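Local coordinates for protein transaminase (Bacillus megaterium, PDB 5G0A) that catalyses the pyridoxal-5'-phosphate-dependent transfer of amino groups with S-selectivity, as a class-III omega-transaminase, at residues G361-S366 against V449-I454; L53-Q58 against D455-A460; P112-F117 against F319-R324; K94-K99 against A340-L345; L21-T24 against E30-P33. All coordinates share one frame; numbering follows the deposited sequence.

Interaction 1 of 5, residues G361-S366 against V449-I454; sequences GEYIRS and VSRGDI. Unlike the reference sequence in segment 449-454: Gly-452 (reference Glu).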
# COMPACT_ATOMS: atom_id res chain seq x y z
N GLY B 361 -0.90 -17.24 41.82
CA GLY B 361 0.26 -16.53 41.28
C GLY B 361 1.29 -16.25 42.37
O GLY B 361 2.47 -16.46 42.15
N GLU B 362 0.81 -15.78 43.52
CA GLU B 362 1.69 -15.54 44.69
C GLU B 362 2.36 -16.85 45.08
O GLU B 362 3.56 -16.88 45.39
CB GLU B 362 0.89 -14.94 45.85
CG GLU B 362 0.48 -13.49 45.60
CD GLU B 362 -0.60 -12.99 46.54
OE1 GLU B 362 -0.84 -13.61 47.60
OE2 GLU B 362 -1.21 -11.95 46.21
N TYR B 363 1.60 -17.95 45.04
CA TYR B 363 2.18 -19.27 45.29
C TYR B 363 3.25 -19.64 44.26
O TYR B 363 4.36 -20.05 44.62
CB TYR B 363 1.10 -20.34 45.36
CG TYR B 363 1.64 -21.69 45.78
CD1 TYR B 363 2.04 -21.93 47.10
CD2 TYR B 363 1.78 -22.73 44.85
CE1 TYR B 363 2.55 -23.16 47.49
CE2 TYR B 363 2.29 -23.97 45.23
CZ TYR B 363 2.67 -24.18 46.56
OH TYR B 363 3.16 -25.40 46.95
N ILE B 364 2.92 -19.48 42.97
CA ILE B 364 3.87 -19.74 41.90
C ILE B 364 5.12 -18.86 42.04
O ILE B 364 6.22 -19.31 41.77
CB ILE B 364 3.21 -19.53 40.49
CG1 ILE B 364 2.29 -20.71 40.15
CG2 ILE B 364 4.27 -19.35 39.41
CD1 ILE B 364 1.21 -20.38 39.12
N ARG B 365 4.92 -17.60 42.43
CA ARG B 365 6.03 -16.68 42.71
C ARG B 365 7.00 -17.29 43.73
O ARG B 365 8.20 -17.34 43.49
CB ARG B 365 5.47 -15.32 43.17
CG ARG B 365 6.43 -14.42 43.94
CD ARG B 365 7.36 -13.65 43.03
NE ARG B 365 6.64 -12.70 42.18
CZ ARG B 365 7.23 -11.84 41.36
NH1 ARG B 365 8.56 -11.80 41.28
NH2 ARG B 365 6.50 -11.03 40.62
N SER B 366 6.47 -17.79 44.84
CA SER B 366 7.30 -18.46 45.87
C SER B 366 8.02 -19.71 45.34
O SER B 366 9.16 -20.00 45.72
CB SER B 366 6.47 -18.79 47.11
OG SER B 366 5.64 -19.93 46.91
N VAL B 449 -6.30 -23.85 39.03
CA VAL B 449 -5.28 -24.90 39.10
C VAL B 449 -4.99 -25.20 40.58
O VAL B 449 -5.04 -24.31 41.41
CB VAL B 449 -3.98 -24.54 38.32
CG1 VAL B 449 -3.23 -23.36 38.94
CG2 VAL B 449 -3.05 -25.75 38.18
N SER B 450 -4.76 -26.47 40.89
CA SER B 450 -4.53 -26.86 42.29
C SER B 450 -3.08 -26.64 42.69
O SER B 450 -2.18 -26.63 41.86
CB SER B 450 -4.93 -28.33 42.50
OG SER B 450 -4.01 -29.20 41.86
N ARG B 451 -2.87 -26.49 44.00
CA ARG B 451 -1.51 -26.44 44.55
C ARG B 451 -0.74 -27.69 44.16
O ARG B 451 0.43 -27.60 43.80
CB ARG B 451 -1.55 -26.28 46.08
CG ARG B 451 -2.20 -24.98 46.57
CD ARG B 451 -1.20 -23.83 46.65
NE ARG B 451 -1.83 -22.52 46.88
CZ ARG B 451 -1.61 -21.74 47.93
NH1 ARG B 451 -0.76 -22.10 48.89
NH2 ARG B 451 -2.23 -20.57 48.02
N GLY B 452 -1.39 -28.85 44.24
CA GLY B 452 -0.75 -30.13 43.88
C GLY B 452 -0.27 -30.15 42.44
O GLY B 452 0.80 -30.67 42.15
N ASP B 453 -1.08 -29.60 41.53
CA ASP B 453 -0.66 -29.53 40.14
C ASP B 453 0.44 -28.48 39.90
O ASP B 453 1.36 -28.73 39.15
CB ASP B 453 -1.87 -29.36 39.20
CG ASP B 453 -2.67 -30.66 39.02
OD1 ASP B 453 -2.08 -31.76 39.14
OD2 ASP B 453 -3.87 -30.59 38.75
N ILE B 454 0.36 -27.32 40.56
CA ILE B 454 1.49 -26.38 40.53
C ILE B 454 2.78 -27.07 41.02
O ILE B 454 3.82 -26.99 40.38
CB ILE B 454 1.21 -25.09 41.34
CG1 ILE B 454 0.13 -24.25 40.66
CG2 ILE B 454 2.50 -24.27 41.53
CD1 ILE B 454 -0.46 -23.18 41.56
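Arg-451 lays its side chain over one face of the Tyr-363 ring. The methylene CD sits above the middle of the ring, 3.5 Å from the centroid and 6° off the normal, a CH-pi contact. Beyond it the guanidinium runs out toward the ring's rim and lies flat on it with the two planes 20° apart; its closest approach is NH1 to CD1 of Tyr-363 at 3.3 Å. The bend of the arginine at chi2 (-87°) turns the chain over the aromatic face. At the ring's edge, near its plane, Ile-454 places CG2 3.7 Å from Tyr-363 CE2. The same methyl group is 3.8 Å from CG1 of Ile-364, so one branch of Ile-454 fills the angle between two successive residues of the opposing helix. The phenol end of Tyr-363 is held by a hydrogen bond from its OH to Asp-455 OD1, one residue beyond Ile-454. Arg-451 itself opens its helix, whose N-cap is Ser-450: OG of Ser-450 accepts from Asp-453 N at 3.0 Å. The contact thereby joins helix 353-374 to the first turn of the C-terminal helix 451-468, while Ile-364 also packs on Trp-388 of strand 387-392 and on Leu-386 just before it.

Interaction 2 of 5, residues L53-Q58 against D455-A460; sequences LDFFNQ and DKAMDA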
# COMPACT_ATOMS: atom_id res chain seq x y z
N LEU B 53 -0.45 -33.08 32.24
CA LEU B 53 -0.78 -31.85 32.95
C LEU B 53 -0.34 -30.67 32.07
O LEU B 53 0.83 -30.55 31.70
CB LEU B 53 -0.06 -31.81 34.32
CG LEU B 53 -0.19 -30.51 35.11
CD1 LEU B 53 -1.64 -30.16 35.43
CD2 LEU B 53 0.65 -30.61 36.40
N ASP B 54 -1.29 -29.82 31.71
CA ASP B 54 -1.05 -28.85 30.64
C ASP B 54 -0.72 -27.46 31.19
O ASP B 54 -1.62 -26.68 31.46
CB ASP B 54 -2.30 -28.77 29.74
CG ASP B 54 -2.10 -27.85 28.55
OD1 ASP B 54 -0.95 -27.50 28.23
OD2 ASP B 54 -3.12 -27.48 27.94
N PHE B 55 0.57 -27.16 31.37
CA PHE B 55 0.95 -25.84 31.84
C PHE B 55 1.24 -24.85 30.70
O PHE B 55 2.01 -23.89 30.87
CB PHE B 55 2.05 -25.89 32.93
CG PHE B 55 1.50 -25.82 34.33
CD1 PHE B 55 0.55 -26.75 34.76
CD2 PHE B 55 1.92 -24.83 35.22
CE1 PHE B 55 0.01 -26.69 36.04
CE2 PHE B 55 1.40 -24.77 36.52
CZ PHE B 55 0.43 -25.70 36.92
N PHE B 56 0.62 -25.11 29.54
CA PHE B 56 0.37 -24.05 28.54
C PHE B 56 -1.07 -23.57 28.59
O PHE B 56 -1.37 -22.51 28.00
CB PHE B 56 0.64 -24.54 27.13
CG PHE B 56 2.08 -24.88 26.87
CD1 PHE B 56 2.99 -23.89 26.52
CD2 PHE B 56 2.52 -26.19 26.98
CE1 PHE B 56 4.32 -24.20 26.30
CE2 PHE B 56 3.85 -26.52 26.75
CZ PHE B 56 4.75 -25.52 26.40
N ASN B 57 -1.95 -24.33 29.26
CA ASN B 57 -3.42 -24.07 29.24
C ASN B 57 -3.84 -23.92 27.76
O ASN B 57 -4.58 -23.00 27.40
CB ASN B 57 -3.76 -22.83 30.10
CG ASN B 57 -5.22 -22.77 30.53
OD1 ASN B 57 -5.85 -21.72 30.45
ND2 ASN B 57 -5.75 -23.90 31.04
N GLN B 58 -3.36 -24.86 26.94
CA GLN B 58 -3.43 -24.82 25.45
C GLN B 58 -2.71 -23.60 24.88
O GLN B 58 -1.53 -23.68 24.58
CB GLN B 58 -4.88 -24.93 24.94
CG GLN B 58 -5.46 -26.31 25.26
CD GLN B 58 -4.68 -27.39 24.54
OE1 GLN B 58 -4.70 -27.47 23.33
NE2 GLN B 58 -3.98 -28.24 25.31
N ASP B 455 2.70 -27.77 42.15
CA ASP B 455 3.87 -28.52 42.66
C ASP B 455 4.41 -29.53 41.65
O ASP B 455 5.62 -29.62 41.46
CB ASP B 455 3.54 -29.24 43.98
CG ASP B 455 3.34 -28.28 45.15
OD1 ASP B 455 3.62 -27.07 45.00
OD2 ASP B 455 2.88 -28.73 46.21
N LYS B 456 3.51 -30.27 41.01
CA LYS B 456 3.90 -31.25 39.99
C LYS B 456 4.58 -30.59 38.79
O LYS B 456 5.57 -31.10 38.26
CB LYS B 456 2.68 -32.08 39.56
CG LYS B 456 2.95 -33.08 38.44
CD LYS B 456 1.79 -34.05 38.27
CE LYS B 456 1.83 -34.74 36.91
NZ LYS B 456 0.60 -35.56 36.71
N ALA B 457 4.05 -29.45 38.35
CA ALA B 457 4.62 -28.75 37.22
C ALA B 457 6.01 -28.19 37.57
O ALA B 457 6.95 -28.31 36.78
CB ALA B 457 3.68 -27.65 36.75
N MET B 458 6.13 -27.62 38.76
CA MET B 458 7.41 -27.02 39.18
C MET B 458 8.50 -28.08 39.40
O MET B 458 9.67 -27.86 39.09
CB MET B 458 7.22 -26.16 40.42
CG MET B 458 6.40 -24.89 40.19
SD MET B 458 7.16 -23.71 39.06
CE MET B 458 6.16 -23.90 37.58
N ASP B 459 8.09 -29.23 39.92
CA ASP B 459 8.96 -30.41 39.97
C ASP B 459 9.51 -30.81 38.61
O ASP B 459 10.71 -31.05 38.47
CB ASP B 459 8.22 -31.59 40.60
CG ASP B 459 8.51 -31.74 42.08
OD1 ASP B 459 9.66 -32.09 42.42
OD2 ASP B 459 7.58 -31.53 42.90
N ALA B 460 8.64 -30.87 37.60
CA ALA B 460 9.06 -31.26 36.26
C ALA B 460 10.03 -30.25 35.68
O ALA B 460 10.95 -30.62 34.96
CB ALA B 460 7.86 -31.43 35.34
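Phe-55 turns one ring face to Ala-457, whose CB stands over the centre, 3.5 Å from the centroid and 5° off the normal. All six ring carbons are thus nearly equidistant from the methyl group in this CH-pi contact. Leu-53, two residues earlier, brings CD1 to the edge of the same ring, in its plane, and sends CD2 across to the helix, 3.9 Å from CG of Lys-456. The lysine has CG anti to its backbone N (chi1 176°) and is extended beyond it, an arrangement that lays CB, CG and CD alongside CD2 of Leu-53, the two side chains running antiparallel, and takes NZ on to a hydrogen bond with Tyr-43 OH. The helix 451-468 here packs against strand 51-54 and the residue that follows; the strand belongs to a small mixed sheet with strands 43-45 and 431-432, and Lys-456 and Ala-460 also touch Val-431 in that sheet. Asp-54 also opens an Asx turn, its OD1 accepting from Phe-56 N at 3.1 Å. The other carboxylate oxygen, OD2, takes two donors from opposite faces of its plane: Gln-58 N at 2.8 Å and Gln-58 NE2 at 2.9 Å. OE1 of Gln-58 accepts from the backbone N of Trp-86 of the second subunit.

Interaction 3 of 5, residues P112-F117 against F319-R324; sequences PGKVRF and FMDKHR. Unlike the reference sequence in segment 319-324: Lys-322 (reference Arg).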
# COMPACT_ATOMS: atom_id res chain seq x y z
N PRO B 112 -16.32 2.12 29.96
CA PRO B 112 -16.98 1.20 29.01
C PRO B 112 -18.30 1.67 28.43
O PRO B 112 -19.18 2.15 29.18
CB PRO B 112 -17.18 -0.09 29.84
CG PRO B 112 -16.17 -0.00 30.92
CD PRO B 112 -16.05 1.46 31.25
N GLY B 113 -18.45 1.50 27.11
CA GLY B 113 -19.66 1.92 26.41
C GLY B 113 -20.47 0.78 25.83
O GLY B 113 -21.58 0.47 26.31
N LYS B 114 -19.95 0.17 24.75
CA LYS B 114 -20.67 -0.88 24.05
C LYS B 114 -19.72 -2.00 23.57
O LYS B 114 -18.55 -1.78 23.36
CB LYS B 114 -21.40 -0.31 22.84
CG LYS B 114 -22.70 0.43 23.15
CD LYS B 114 -23.45 0.74 21.87
CE LYS B 114 -24.93 1.04 22.11
NZ LYS B 114 -25.62 1.04 20.79
N VAL B 115 -20.28 -3.20 23.42
CA VAL B 115 -19.56 -4.38 22.95
C VAL B 115 -20.06 -4.79 21.55
O VAL B 115 -21.28 -4.68 21.22
CB VAL B 115 -19.77 -5.59 23.93
CG1 VAL B 115 -19.11 -6.86 23.41
CG2 VAL B 115 -19.28 -5.29 25.34
N ARG B 116 -19.14 -5.30 20.73
CA ARG B 116 -19.51 -6.07 19.53
C ARG B 116 -18.89 -7.43 19.68
O ARG B 116 -17.67 -7.54 19.83
CB ARG B 116 -18.99 -5.43 18.23
CG ARG B 116 -19.14 -6.37 17.01
CD ARG B 116 -19.36 -5.59 15.71
NE ARG B 116 -19.39 -6.47 14.52
CZ ARG B 116 -20.46 -7.12 14.08
NH1 ARG B 116 -21.61 -7.05 14.76
NH2 ARG B 116 -20.36 -7.87 12.99
N PHE B 117 -19.72 -8.47 19.66
CA PHE B 117 -19.18 -9.83 19.72
C PHE B 117 -18.86 -10.34 18.32
O PHE B 117 -19.63 -10.12 17.37
CB PHE B 117 -20.20 -10.77 20.39
CG PHE B 117 -20.37 -10.50 21.85
CD1 PHE B 117 -19.39 -10.91 22.74
CD2 PHE B 117 -21.51 -9.85 22.34
CE1 PHE B 117 -19.52 -10.68 24.12
CE2 PHE B 117 -21.66 -9.60 23.70
CZ PHE B 117 -20.67 -10.02 24.59
N PHE B 319 -20.54 7.91 19.04
CA PHE B 319 -20.22 8.25 17.66
C PHE B 319 -20.75 7.17 16.72
O PHE B 319 -21.49 7.47 15.78
CB PHE B 319 -18.72 8.41 17.49
CG PHE B 319 -18.28 8.48 16.04
CD1 PHE B 319 -18.33 9.68 15.34
CD2 PHE B 319 -17.82 7.33 15.39
CE1 PHE B 319 -17.91 9.74 14.01
CE2 PHE B 319 -17.40 7.39 14.06
CZ PHE B 319 -17.45 8.60 13.37
N MET B 320 -20.41 5.92 16.99
CA MET B 320 -20.87 4.81 16.13
C MET B 320 -22.39 4.76 16.04
O MET B 320 -22.97 4.54 14.97
CB MET B 320 -20.29 3.47 16.60
CG MET B 320 -18.76 3.41 16.45
SD MET B 320 -18.12 3.45 14.76
CE MET B 320 -18.72 1.91 14.04
N ASP B 321 -23.05 5.04 17.17
CA ASP B 321 -24.50 5.04 17.25
C ASP B 321 -25.21 6.03 16.33
O ASP B 321 -26.40 5.85 16.02
CB ASP B 321 -24.94 5.35 18.68
CG ASP B 321 -24.96 4.13 19.59
OD1 ASP B 321 -24.73 2.98 19.14
OD2 ASP B 321 -25.23 4.33 20.79
N LYS B 322 -24.50 7.07 15.90
CA LYS B 322 -25.09 8.10 15.03
C LYS B 322 -25.10 7.71 13.55
O LYS B 322 -25.64 8.45 12.73
CB LYS B 322 -24.37 9.44 15.19
CG LYS B 322 -24.62 10.12 16.53
CD LYS B 322 -23.67 11.30 16.69
CE LYS B 322 -23.83 11.92 18.08
NZ LYS B 322 -25.00 12.85 18.17
N HIS B 323 -24.53 6.56 13.22
CA HIS B 323 -24.39 6.15 11.82
C HIS B 323 -24.91 4.74 11.59
O HIS B 323 -25.14 3.99 12.55
CB HIS B 323 -22.91 6.22 11.43
CG HIS B 323 -22.29 7.55 11.69
ND1 HIS B 323 -21.54 7.81 12.82
CD2 HIS B 323 -22.38 8.72 11.01
CE1 HIS B 323 -21.15 9.08 12.80
NE2 HIS B 323 -21.64 9.64 11.71
N ARG B 324 -25.10 4.41 10.31
CA ARG B 324 -25.41 3.05 9.89
C ARG B 324 -24.07 2.39 9.53
O ARG B 324 -23.40 2.83 8.60
CB ARG B 324 -26.32 3.03 8.68
CG ARG B 324 -27.71 3.58 8.98
CD ARG B 324 -28.57 3.57 7.74
NE ARG B 324 -29.94 3.95 8.09
CZ ARG B 324 -30.84 4.41 7.23
NH1 ARG B 324 -30.54 4.60 5.95
NH2 ARG B 324 -32.06 4.69 7.68
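Lys-114 meets Asp-321 through a salt bridge that joins strand 112-118 to the C-terminal region of helix 314-321. Early in the strand, Gly-113 and Lys-114 both face Val-312 of the neighbouring strand 308-313, forming a classic beta bulge. From the bulge the CB of Lys-114 points toward the helix; CG lies anti to the carbonyl carbon (chi1 -78°), and the chain, extended from there to its end, carries NZ to Asp-321. NZ of Lys-114 reaches OD1 of Asp-321 at 2.7 Å, on the syn side and 16° out of the carboxylate plane. The approach is lopsided, since OD2 of Asp-321 is 3.3 Å from the same NZ, while CE of Lys-114 is 3.6 Å from each oxygen. Farther along, Val-115 packs on strand 308-313, Arg-116 forms a salt bridge with Asp-87, and Phe-117 packs on helix 92-105. The ammonium of Lys-114 has further acceptors in the second subunit, donating to the backbone oxygen of Leu-21 and to OE1 of Gln-28 of that subunit. The guanidinium of Arg-23 of the second subunit also lies close by, a like charge that Asp-321 and the two neutral oxygens probably offset, so the buried lysine would probably keep its positive charge. Lys-114 thereby links this strand, outermost in its sheet within the chain, to the second subunit.

Interaction 4 of 5, residues K94-K99 against A340-L345; sequences KAKAAK and AVCANL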
# COMPACT_ATOMS: atom_id res chain seq x y z
N LYS B 94 -26.90 -12.98 24.14
CA LYS B 94 -25.98 -11.95 23.62
C LYS B 94 -26.07 -10.66 24.47
O LYS B 94 -25.04 -10.07 24.85
CB LYS B 94 -26.27 -11.67 22.15
CG LYS B 94 -25.26 -10.72 21.48
CD LYS B 94 -25.58 -10.47 20.02
CE LYS B 94 -26.90 -9.69 19.82
NZ LYS B 94 -27.18 -9.50 18.37
N ALA B 95 -27.29 -10.24 24.80
CA ALA B 95 -27.47 -8.99 25.56
C ALA B 95 -26.92 -9.16 26.98
O ALA B 95 -26.29 -8.25 27.53
CB ALA B 95 -28.95 -8.59 25.58
N LYS B 96 -27.14 -10.34 27.55
CA LYS B 96 -26.67 -10.63 28.90
C LYS B 96 -25.15 -10.63 28.94
O LYS B 96 -24.56 -10.10 29.88
CB LYS B 96 -27.20 -11.98 29.38
CG LYS B 96 -26.80 -12.32 30.80
CD LYS B 96 -27.62 -13.51 31.26
CE LYS B 96 -26.81 -14.40 32.17
NZ LYS B 96 -27.52 -15.66 32.56
N ALA B 97 -24.50 -11.23 27.93
CA ALA B 97 -23.05 -11.30 27.95
C ALA B 97 -22.44 -9.88 28.00
O ALA B 97 -21.46 -9.64 28.71
CB ALA B 97 -22.51 -12.07 26.74
N ALA B 98 -23.01 -8.97 27.22
CA ALA B 98 -22.51 -7.59 27.18
C ALA B 98 -22.78 -6.88 28.52
O ALA B 98 -21.91 -6.15 29.02
CB ALA B 98 -23.14 -6.83 26.02
N LYS B 99 -23.96 -7.12 29.08
CA LYS B 99 -24.34 -6.56 30.40
C LYS B 99 -23.37 -7.04 31.50
O LYS B 99 -22.93 -6.26 32.34
CB LYS B 99 -25.81 -6.87 30.74
CG LYS B 99 -26.26 -6.36 32.13
CD LYS B 99 -25.97 -7.39 33.20
CE LYS B 99 -26.52 -6.97 34.57
NZ LYS B 99 -26.47 -8.12 35.53
N ALA B 340 -22.35 -19.84 26.14
CA ALA B 340 -21.06 -20.22 26.69
C ALA B 340 -20.36 -19.06 27.40
O ALA B 340 -19.87 -19.22 28.53
CB ALA B 340 -20.17 -20.83 25.61
N VAL B 341 -20.29 -17.90 26.74
CA VAL B 341 -19.68 -16.72 27.37
C VAL B 341 -20.38 -16.39 28.69
O VAL B 341 -19.72 -16.18 29.72
CB VAL B 341 -19.70 -15.50 26.42
CG1 VAL B 341 -19.21 -14.25 27.15
CG2 VAL B 341 -18.79 -15.78 25.24
N CYS B 342 -21.71 -16.32 28.65
CA CYS B 342 -22.49 -16.01 29.85
C CYS B 342 -22.17 -16.96 30.98
O CYS B 342 -21.89 -16.52 32.10
CB CYS B 342 -24.00 -16.05 29.58
SG CYS B 342 -24.68 -14.69 28.64
N ALA B 343 -22.18 -18.25 30.70
CA ALA B 343 -21.92 -19.24 31.74
C ALA B 343 -20.48 -19.19 32.23
O ALA B 343 -20.22 -19.28 33.42
CB ALA B 343 -22.28 -20.64 31.26
N ASN B 344 -19.53 -19.01 31.32
CA ASN B 344 -18.13 -18.90 31.71
C ASN B 344 -17.92 -17.73 32.69
O ASN B 344 -17.29 -17.88 33.74
CB ASN B 344 -17.27 -18.69 30.45
CG ASN B 344 -15.83 -18.42 30.76
OD1 ASN B 344 -15.13 -19.28 31.29
ND2 ASN B 344 -15.35 -17.25 30.36
N LEU B 345 -18.47 -16.57 32.34
CA LEU B 345 -18.32 -15.37 33.16
C LEU B 345 -19.07 -15.52 34.50
O LEU B 345 -18.60 -15.04 35.54
CB LEU B 345 -18.82 -14.13 32.40
CG LEU B 345 -17.98 -13.82 31.14
CD1 LEU B 345 -18.46 -12.54 30.44
CD2 LEU B 345 -16.50 -13.74 31.50
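Cys-342 points CB at helix 92-105, and this atom lies 4.2 Å from CE of Lys-96. Its SG, anti to the carbonyl carbon (chi1 -74°), then reaches between Lys-96 and Ala-97. There it meets the backbone N of Ala-97 at 3.5 Å, CB of Lys-96 at 3.8 Å and CB of Ala-97 at 3.9 Å, so the sulfur rests against the helix backbone as well as the side chains. Small residues let the chains come close: the CA atoms of Ala-97 and Cys-342 are 5.1 Å apart. This is a helix pair in which the axes of the two short segments run in broadly the same direction, crossing at 36° with a closest approach of 8.9 Å; helices 92-105 and 335-350 pack here beside the large sheet of the PLP-binding fold. On the preceding residue, CG1 of Val-341 touches CB of Ala-97 at 4.0 Å. Lys-96 runs alongside the cysteine, its CG 3.8 Å from SG of Cys-342, and a bend at chi3 carries its NZ on to a salt bridge with Glu-346, one residue past the segment on the opposing helix. Ala-97 also packs on Phe-117 of strand 112-118, and Ala-95 packs on Trp-16 of the second subunit.

Interaction 5 of 5, residues L21-T24 against E30-P33; sequences LMRT and EYQP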
# COMPACT_ATOMS: atom_id res chain seq x y z
N LEU B 21 -5.23 -33.06 6.67
CA LEU B 21 -5.17 -31.79 7.39
C LEU B 21 -3.87 -31.05 7.10
O LEU B 21 -2.79 -31.65 7.10
CB LEU B 21 -5.36 -31.98 8.90
CG LEU B 21 -6.79 -32.44 9.28
CD1 LEU B 21 -6.82 -33.06 10.66
CD2 LEU B 21 -7.77 -31.27 9.19
N MET B 22 -3.97 -29.75 6.85
CA MET B 22 -2.77 -28.92 6.63
C MET B 22 -1.94 -28.79 7.89
O MET B 22 -2.47 -28.59 8.99
CB MET B 22 -3.16 -27.52 6.11
CG MET B 22 -3.93 -27.54 4.80
SD MET B 22 -4.04 -25.87 4.07
CE MET B 22 -2.40 -25.68 3.38
N ARG B 23 -0.62 -28.89 7.71
CA ARG B 23 0.33 -28.80 8.82
C ARG B 23 0.59 -27.36 9.17
O ARG B 23 0.59 -26.50 8.29
CB ARG B 23 1.68 -29.41 8.42
CG ARG B 23 1.65 -30.88 8.05
CD ARG B 23 1.59 -31.77 9.29
NE ARG B 23 0.30 -31.81 10.01
CZ ARG B 23 -0.74 -32.57 9.67
NH1 ARG B 23 -0.69 -33.38 8.62
NH2 ARG B 23 -1.85 -32.54 10.42
N THR B 24 0.80 -27.12 10.46
CA THR B 24 1.36 -25.85 10.94
C THR B 24 2.55 -26.14 11.87
O THR B 24 2.55 -27.12 12.61
CB THR B 24 0.31 -24.96 11.64
OG1 THR B 24 -0.34 -25.69 12.69
CG2 THR B 24 -0.73 -24.48 10.61
N GLU B 30 8.30 -34.45 9.38
CA GLU B 30 8.69 -34.49 10.78
C GLU B 30 7.49 -34.64 11.72
O GLU B 30 7.65 -34.89 12.91
CB GLU B 30 9.53 -33.25 11.12
CG GLU B 30 8.72 -31.96 11.30
CD GLU B 30 9.59 -30.73 11.41
OE1 GLU B 30 10.71 -30.81 11.97
OE2 GLU B 30 9.16 -29.66 10.93
N TYR B 31 6.29 -34.47 11.17
CA TYR B 31 5.08 -34.47 11.97
C TYR B 31 4.69 -35.83 12.53
O TYR B 31 4.63 -36.81 11.79
CB TYR B 31 3.91 -33.98 11.12
CG TYR B 31 2.56 -33.96 11.81
CD1 TYR B 31 2.31 -33.09 12.87
CD2 TYR B 31 1.51 -34.76 11.35
CE1 TYR B 31 1.07 -33.02 13.47
CE2 TYR B 31 0.26 -34.71 11.96
CZ TYR B 31 0.05 -33.83 13.02
OH TYR B 31 -1.20 -33.76 13.62
N GLN B 32 4.37 -35.85 13.82
CA GLN B 32 3.72 -37.00 14.45
C GLN B 32 2.46 -36.49 15.16
O GLN B 32 2.57 -35.62 16.02
CB GLN B 32 4.65 -37.67 15.45
CG GLN B 32 5.93 -38.22 14.85
CD GLN B 32 7.00 -38.52 15.89
OE1 GLN B 32 7.54 -39.62 15.94
NE2 GLN B 32 7.32 -37.53 16.72
N PRO B 33 1.29 -37.01 14.79
CA PRO B 33 0.04 -36.55 15.44
C PRO B 33 -0.01 -36.92 16.91
O PRO B 33 0.54 -37.96 17.32
CB PRO B 33 -1.09 -37.23 14.64
CG PRO B 33 -0.44 -38.27 13.79
CD PRO B 33 1.05 -38.08 13.79
O HOH W 1 -2.11 -30.60 12.54
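The guanidinium of Arg-23 and the ring of Tyr-31 lie flat on one another, their planes 6° apart and their centres 3.6 Å from each other. Over the middle of the guanidinium stands CE2 of the tyrosine, which is 3.3 Å from Arg-23 CZ; over the middle of the ring stands NE of Arg-23. The opposite face of the tyrosine carries the backbone N of Pro-33, offset toward the rim, so the ring is sandwiched between an arginine and its own following chain. At the guanidinium edge, in its plane, a water accepts from Arg-23 NH2 at 2.9 Å and donates a weak hydrogen bond to Tyr-31 OH at 3.5 Å. The cation-pi stack is supplemented by a CH-pi contact from CD of Arg-23, 3.8 Å from the ring centroid. Successive bends at chi2 (-78°) and chi3 (73°) fold the arginine so that both CD and the guanidinium meet the same aromatic face. Further bonds fix both groups: Arg-23 NH1 donates to Gln-28 OE1 and NH2 to the backbone oxygen of Asp-17, while Tyr-31 OH is hydrogen-bonded to the carboxylate of Asp-17. Arg-23 also packs on Asp-321 of the second subunit, and Glu-30 makes a salt bridge with Arg-324 of that subunit. The whole is a stacked arginine-tyrosine pair closing a short non-regular loop after helix 10-20, in the N-terminal part of the chain that lies against the partner subunit.

Interactions 1 and 2 are neighbours on helix 451-468, with centres 10 Å apart: CZ of Phe-55 lies 3.8 Å from CA of Ile-454 and reaches CG2 of Val-449 at 3.7 Å. Interactions 3 and 4 form a second pair, 18 Å between centres, where CZ of Phe-117 on strand 112-118 touches CB of Ala-97 at 3.5 Å. The side chain of Val-341 in interaction 4 is about 12 Å from a bound PLP and not in contact with it. The centres of interactions 3 and 5 are about 41 Å apart within one chain, yet the two meet between subunits, where NZ of Lys-114 donates to the backbone O of Leu-21 of the second subunit.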